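Local coordinates for protein 3-hydroxyacyl-CoA dehydrogenase (Archaeoglobus fulgidus, PDB 1ZEJ) that probably catalyses the NAD+-dependent oxidation of a hydroxyl group, on a 3-hydroxyacyl-CoA or a sugar acid such as L-gulonate, at residues G258-G261 / V262-K266; D222-L226 / D227-Y231. All coordinates share one frame; numbering follows the deposited sequence.

Interaction 1. Residues G258-G261 / V262-K266; sequences GEVG and VKAGK
Gly261 and Lys266 meet as a single antiparallel, hydrogen-bonded bridge that closes a tight loop after helix 249-256, and the bridge is irregular on both sides. Val260 and Gly261 together face Lys266, a classic beta bulge, while Gly265 and Lys266 together face Gly261, a G1 bulge.

The backbone bonds draw the loop shut. Gly261 N donates to Lys266 O at 3.0 Å, and Lys266 N returns a bond of the same length to Gly261 O. That carbonyl oxygen also accepts Ala264 N at 2.9 Å, at the end of the short 3-10 turn 262-264, so two N-H groups grip it from opposite faces of its plane. Glycine suits position 261, where the backbone angles would jam any side chain against the preceding carbonyl oxygen. Gly258 and Gly265 take positive phi, the former in the Schellman motif that ends helix 249-256.

The apolar contact is small. CG2 of Val260 lies 3.7 Å from CB of Ala264, a methyl compact enough to sit also near Gly258 O. The aliphatic part of Lys263 crosses Val260 at about a right angle; its CG is wedged between its own backbone N and carbonyl carbon (chi1 85°), which lays the chain against that same CG2, while its NZ goes on to Asp227.

Charged side chains line the outer edge. Glu259 and Lys266 run side by side in the same direction, carboxylate beside methylenes, but their charges stay beyond salt-bridge range. Glu259 instead pairs through OE1 with Lys254, and Lys266 NZ has a long, weak ion pair with Glu270. The nearest side-chain approach of this pair is from Glu259 OE2 to Lys266 CD, at 3.8 Å.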
ATOM      1  N   GLY A 258      10.938 -23.758   9.905  1.00 40.66           N
ATOM      2  CA  GLY A 258      11.446 -22.815  10.907  1.00 40.25           C
ATOM      3  C   GLY A 258      11.879 -21.467  10.334  1.00 39.31           C
ATOM      4  O   GLY A 258      12.545 -20.677  11.018  1.00 38.87           O
ATOM      5  N   GLU A 259      11.499 -21.192   9.086  1.00 38.16           N
ATOM      6  CA  GLU A 259      11.830 -19.934   8.435  1.00 37.54           C
ATOM      7  C   GLU A 259      10.690 -18.950   8.716  1.00 36.42           C
ATOM      8  O   GLU A 259       9.904 -18.599   7.822  1.00 35.84           O
ATOM      9  CB  GLU A 259      12.036 -20.136   6.917  1.00 37.52           C
ATOM     10  CG  GLU A 259      13.093 -21.176   6.572  1.00 37.90           C
ATOM     11  CD  GLU A 259      13.174 -21.519   5.079  1.00 38.79           C
ATOM     12  OE1 GLU A 259      12.329 -21.061   4.280  1.00 43.42           O
ATOM     13  OE2 GLU A 259      14.098 -22.265   4.704  1.00 41.49           O
ATOM     14  N   VAL A 260      10.633 -18.497   9.967  1.00 35.12           N
ATOM     15  CA  VAL A 260       9.500 -17.735  10.487  1.00 34.60           C
ATOM     16  C   VAL A 260       9.668 -16.201  10.406  1.00 34.36           C
ATOM     17  O   VAL A 260       8.754 -15.466  10.762  1.00 34.14           O
ATOM     18  CB  VAL A 260       9.145 -18.153  11.944  1.00 34.56           C
ATOM     19  CG1 VAL A 260       8.645 -19.606  11.976  1.00 35.54           C
ATOM     20  CG2 VAL A 260      10.338 -17.957  12.909  1.00 34.35           C
ATOM     21  N   GLY A 261      10.827 -15.735   9.926  1.00 34.18           N
ATOM     22  CA  GLY A 261      11.069 -14.322   9.679  1.00 33.41           C
ATOM     23  C   GLY A 261      12.342 -13.778  10.281  1.00 32.51           C
ATOM     24  O   GLY A 261      13.304 -14.510  10.534  1.00 32.46           O
ATOM     25  N   VAL A 262      12.342 -12.472  10.513  1.00 32.82           N
ATOM     26  CA  VAL A 262      13.500 -11.742  11.058  1.00 33.08           C
ATOM     27  C   VAL A 262      14.035 -12.386  12.341  1.00 33.64           C
ATOM     28  O   VAL A 262      15.253 -12.481  12.538  1.00 32.49           O
ATOM     29  CB  VAL A 262      13.132 -10.244  11.322  1.00 32.88           C
ATOM     30  CG1 VAL A 262      14.230  -9.517  12.044  1.00 33.17           C
ATOM     31  CG2 VAL A 262      12.824  -9.533  10.010  1.00 33.95           C
ATOM     32  N   LYS A 263      13.128 -12.850  13.198  1.00 34.17           N
ATOM     33  CA  LYS A 263      13.524 -13.483  14.472  1.00 35.91           C
ATOM     34  C   LYS A 263      14.364 -14.752  14.271  1.00 35.64           C
ATOM     35  O   LYS A 263      15.252 -15.068  15.083  1.00 36.13           O
ATOM     36  CB  LYS A 263      12.289 -13.763  15.348  1.00 36.24           C
ATOM     37  CG  LYS A 263      11.560 -15.092  15.063  1.00 39.01           C
ATOM     38  CD  LYS A 263      10.166 -15.151  15.737  1.00 38.61           C
ATOM     39  CE  LYS A 263       9.064 -14.754  14.782  1.00 40.69           C
ATOM     40  NZ  LYS A 263       7.689 -14.948  15.352  1.00 42.52           N
ATOM     41  N   ALA A 264      14.115 -15.469  13.174  1.00 35.47           N
ATOM     42  CA  ALA A 264      14.895 -16.659  12.836  1.00 34.91           C
ATOM     43  C   ALA A 264      16.007 -16.353  11.834  1.00 34.46           C
ATOM     44  O   ALA A 264      16.744 -17.235  11.429  1.00 34.70           O
ATOM     45  CB  ALA A 264      13.982 -17.734  12.292  1.00 35.21           C
ATOM     46  N   GLY A 265      16.133 -15.092  11.446  1.00 33.90           N
ATOM     47  CA  GLY A 265      17.148 -14.689  10.509  1.00 33.41           C
ATOM     48  C   GLY A 265      16.775 -15.039   9.088  1.00 32.72           C
ATOM     49  O   GLY A 265      17.579 -14.836   8.183  1.00 31.94           O
ATOM     50  N   LYS A 266      15.573 -15.582   8.890  1.00 32.37           N
ATOM     51  CA  LYS A 266      15.141 -16.060   7.569  1.00 32.22           C
ATOM     52  C   LYS A 266      13.639 -16.270   7.533  1.00 31.21           C
ATOM     53  O   LYS A 266      13.077 -16.994   8.338  1.00 30.16           O
ATOM     54  CB  LYS A 266      15.857 -17.373   7.172  1.00 32.18           C
ATOM     55  CG  LYS A 266      15.599 -17.826   5.711  1.00 33.89           C
ATOM     56  CD  LYS A 266      16.229 -19.207   5.443  1.00 34.20           C
ATOM     57  CE  LYS A 266      16.785 -19.351   4.060  1.00 37.96           C
ATOM     58  NZ  LYS A 266      15.834 -19.068   2.944  1.00 39.25           N
TER

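Interaction 2. Residues D222-L226 / D227-Y231; sequences DYIGL and DVAYY
Gly225 O receives the N-H of Ala229 at 2.9 Å, the first bond of helix 226-240, just where helix 197-224 has ended. The next bond, Tyr230 N to Leu226 O, has the same length, and both are fairly straight, with N-H...O angles of 158° and 154°.

The tight part lies around Gly225, which is buried and serves as N-cap. Its positive phi breaks the preceding helix, and a side chain here would press on Asp227 OD1 and Val228 CG2 and be jammed against the carbonyl oxygen of Ile224. Ala229 presents only a methyl to the turn, with CB 3.4 Å from Gly225 O. Asp227 folds back over the helix start: its CG stands between the backbone N and carbonyl carbon (chi1 53°), bringing OD1 to 3.6 Å from Gly225 C and into a weak bond with Val228 N. An aspartate suits this first turn, where its negative charge would probably interact well with the helix dipole; its stronger partner is Lys263. The CB of Leu226 points away from 227-231, and the side chain packs on Leu221 of helix 197-224 and Leu251 of helix 249-256.

On the outer side the fit is looser. Ile224 and Val228 cross at about a right angle and meet through one methyl each, CG2 to CG1 at 4.0 Å; Ala229 CB is still farther from that Ile224 methyl, at 4.3 Å. Val228 is exposed; its CB lies 3.7 Å from Ile224 O, and its side chain also touches Lys263. Tyr230 touches the turn with CB alone, while its ring reaches helix 249-256.

Gly225 thus ends helix 197-224 with positive phi and is the N-cap of helix 226-240, a glycine-mediated break between two consecutive helices of the C-terminal domain.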
ATOM      1  N   ASP A 222       7.844 -10.600   7.293  1.00 30.25           N
ATOM      2  CA  ASP A 222       9.004 -11.174   7.992  1.00 30.35           C
ATOM      3  C   ASP A 222       9.210 -10.582   9.394  1.00 30.47           C
ATOM      4  O   ASP A 222       9.630 -11.267  10.304  1.00 29.78           O
ATOM      5  CB  ASP A 222      10.302 -10.989   7.174  1.00 29.48           C
ATOM      6  CG  ASP A 222      10.459 -12.035   6.058  1.00 29.55           C
ATOM      7  OD1 ASP A 222       9.824 -13.113   6.149  1.00 31.06           O
ATOM      8  OD2 ASP A 222      11.240 -11.794   5.112  1.00 26.21           O
ATOM      9  N   TYR A 223       8.971  -9.289   9.518  1.00 31.54           N
ATOM     10  CA  TYR A 223       9.069  -8.579  10.786  1.00 31.73           C
ATOM     11  C   TYR A 223       7.886  -8.880  11.693  1.00 32.63           C
ATOM     12  O   TYR A 223       8.059  -8.989  12.903  1.00 32.84           O
ATOM     13  CB  TYR A 223       9.082  -7.085  10.525  1.00 32.72           C
ATOM     14  CG  TYR A 223      10.382  -6.601  10.032  1.00 33.19           C
ATOM     15  CD1 TYR A 223      11.412  -6.347  10.913  1.00 34.04           C
ATOM     16  CD2 TYR A 223      10.621  -6.453   8.687  1.00 34.10           C
ATOM     17  CE1 TYR A 223      12.618  -5.896  10.476  1.00 32.52           C
ATOM     18  CE2 TYR A 223      11.840  -6.025   8.245  1.00 35.22           C
ATOM     19  CZ  TYR A 223      12.829  -5.741   9.192  1.00 32.86           C
ATOM     20  OH  TYR A 223      14.041  -5.326   8.759  1.00 39.04           O
ATOM     21  N   ILE A 224       6.687  -8.965  11.119  1.00 33.14           N
ATOM     22  CA  ILE A 224       5.500  -9.436  11.841  1.00 34.75           C
ATOM     23  C   ILE A 224       5.794 -10.825  12.405  1.00 34.69           C
ATOM     24  O   ILE A 224       5.545 -11.088  13.585  1.00 32.96           O
ATOM     25  CB  ILE A 224       4.230  -9.442  10.931  1.00 35.03           C
ATOM     26  CG1 ILE A 224       3.654  -8.020  10.835  1.00 37.14           C
ATOM     27  CG2 ILE A 224       3.129 -10.394  11.450  1.00 35.43           C
ATOM     28  CD1 ILE A 224       2.794  -7.813   9.618  1.00 37.41           C
ATOM     29  N   GLY A 225       6.353 -11.703  11.559  1.00 32.43           N
ATOM     30  CA  GLY A 225       6.583 -13.089  11.919  1.00 32.41           C
ATOM     31  C   GLY A 225       5.645 -13.933  11.095  1.00 32.55           C
ATOM     32  O   GLY A 225       4.435 -13.713  11.107  1.00 32.70           O
ATOM     33  N   LEU A 226       6.211 -14.846  10.304  1.00 32.86           N
ATOM     34  CA  LEU A 226       5.413 -15.685   9.426  1.00 32.70           C
ATOM     35  C   LEU A 226       4.529 -16.631  10.228  1.00 32.47           C
ATOM     36  O   LEU A 226       3.403 -16.860   9.827  1.00 32.17           O
ATOM     37  CB  LEU A 226       6.300 -16.482   8.469  1.00 32.94           C
ATOM     38  CG  LEU A 226       6.622 -15.839   7.129  1.00 34.61           C
ATOM     39  CD1 LEU A 226       7.125 -14.419   7.255  1.00 36.97           C
ATOM     40  CD2 LEU A 226       7.607 -16.739   6.337  1.00 33.71           C
ATOM     41  N   ASP A 227       5.068 -17.204  11.320  1.00 32.19           N
ATOM     42  CA  ASP A 227       4.275 -17.995  12.272  1.00 33.14           C
ATOM     43  C   ASP A 227       3.101 -17.175  12.876  1.00 34.49           C
ATOM     44  O   ASP A 227       1.945 -17.633  12.911  1.00 33.49           O
ATOM     45  CB  ASP A 227       5.178 -18.605  13.357  1.00 33.40           C
ATOM     46  CG  ASP A 227       6.061 -17.569  14.067  1.00 34.25           C
ATOM     47  OD1 ASP A 227       6.229 -16.419  13.601  1.00 35.44           O
ATOM     48  OD2 ASP A 227       6.577 -17.905  15.122  1.00 36.07           O
ATOM     49  N   VAL A 228       3.409 -15.955  13.317  1.00 35.34           N
ATOM     50  CA  VAL A 228       2.412 -15.056  13.861  1.00 36.45           C
ATOM     51  C   VAL A 228       1.317 -14.824  12.831  1.00 36.87           C
ATOM     52  O   VAL A 228       0.129 -14.960  13.135  1.00 36.07           O
ATOM     53  CB  VAL A 228       3.049 -13.703  14.289  1.00 36.46           C
ATOM     54  CG1 VAL A 228       1.984 -12.657  14.524  1.00 37.74           C
ATOM     55  CG2 VAL A 228       3.880 -13.909  15.537  1.00 36.97           C
ATOM     56  N   ALA A 229       1.726 -14.516  11.604  1.00 38.02           N
ATOM     57  CA  ALA A 229       0.785 -14.231  10.536  1.00 39.53           C
ATOM     58  C   ALA A 229      -0.078 -15.424  10.165  1.00 41.22           C
ATOM     59  O   ALA A 229      -1.271 -15.275   9.954  1.00 41.80           O
ATOM     60  CB  ALA A 229       1.519 -13.692   9.305  1.00 40.14           C
ATOM     61  N   TYR A 230       0.506 -16.612  10.104  1.00 42.37           N
ATOM     62  CA  TYR A 230      -0.259 -17.783   9.745  1.00 44.31           C
ATOM     63  C   TYR A 230      -1.353 -18.107  10.772  1.00 44.65           C
ATOM     64  O   TYR A 230      -2.492 -18.356  10.402  1.00 45.39           O
ATOM     65  CB  TYR A 230       0.647 -19.001   9.610  1.00 45.46           C
ATOM     66  CG  TYR A 230      -0.055 -20.166   8.951  1.00 48.26           C
ATOM     67  CD1 TYR A 230      -0.185 -20.220   7.563  1.00 50.59           C
ATOM     68  CD2 TYR A 230      -0.593 -21.203   9.699  1.00 49.55           C
ATOM     69  CE1 TYR A 230      -0.838 -21.258   6.938  1.00 50.23           C
ATOM     70  CE2 TYR A 230      -1.251 -22.257   9.076  1.00 50.68           C
ATOM     71  CZ  TYR A 230      -1.368 -22.267   7.687  1.00 49.96           C
ATOM     72  OH  TYR A 230      -1.999 -23.300   7.024  1.00 51.46           O
ATOM     73  N   TYR A 231      -0.982 -18.136  12.046  1.00 44.01           N
ATOM     74  CA  TYR A 231      -1.944 -18.373  13.124  1.00 44.25           C
ATOM     75  C   TYR A 231      -2.911 -17.191  13.289  1.00 43.19           C
ATOM     76  O   TYR A 231      -4.055 -17.400  13.601  1.00 43.96           O
ATOM     77  CB  TYR A 231      -1.217 -18.694  14.438  1.00 44.75           C
ATOM     78  CG  TYR A 231      -0.404 -19.963  14.367  1.00 46.67           C
ATOM     79  CD1 TYR A 231      -1.020 -21.200  14.150  1.00 47.46           C
ATOM     80  CD2 TYR A 231       0.984 -19.935  14.516  1.00 47.92           C
ATOM     81  CE1 TYR A 231      -0.275 -22.361  14.069  1.00 48.45           C
ATOM     82  CE2 TYR A 231       1.738 -21.085  14.438  1.00 47.54           C
ATOM     83  CZ  TYR A 231       1.115 -22.300  14.213  1.00 48.36           C
ATOM     84  OH  TYR A 231       1.877 -23.452  14.155  1.00 47.70           O
TER

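How the interactions relate
Interaction 2 comes first along the chain, and helices 226-240 and 249-256 carry the chain on to interaction 1, whose centre lies about 9 Å from that of interaction 2. The loop 258-266 packs directly on the helix junction. Val260 O approaches Leu226 N at 2.7 Å, a probable hydrogen bond, and the salt bridge from Lys263 NZ to Asp227 OD1 is also 2.7 Å long. There is packing as well: Leu226 CD2 lies 3.3 Å from the carbonyl oxygen Glu259 O, and Val262 CG2 lies 3.6 Å from Tyr223 CD1. Both contacts lie away from the predicted NAD+ site and His129, and together they join helices 197-224 and 226-240 to the loop after helix 249-256.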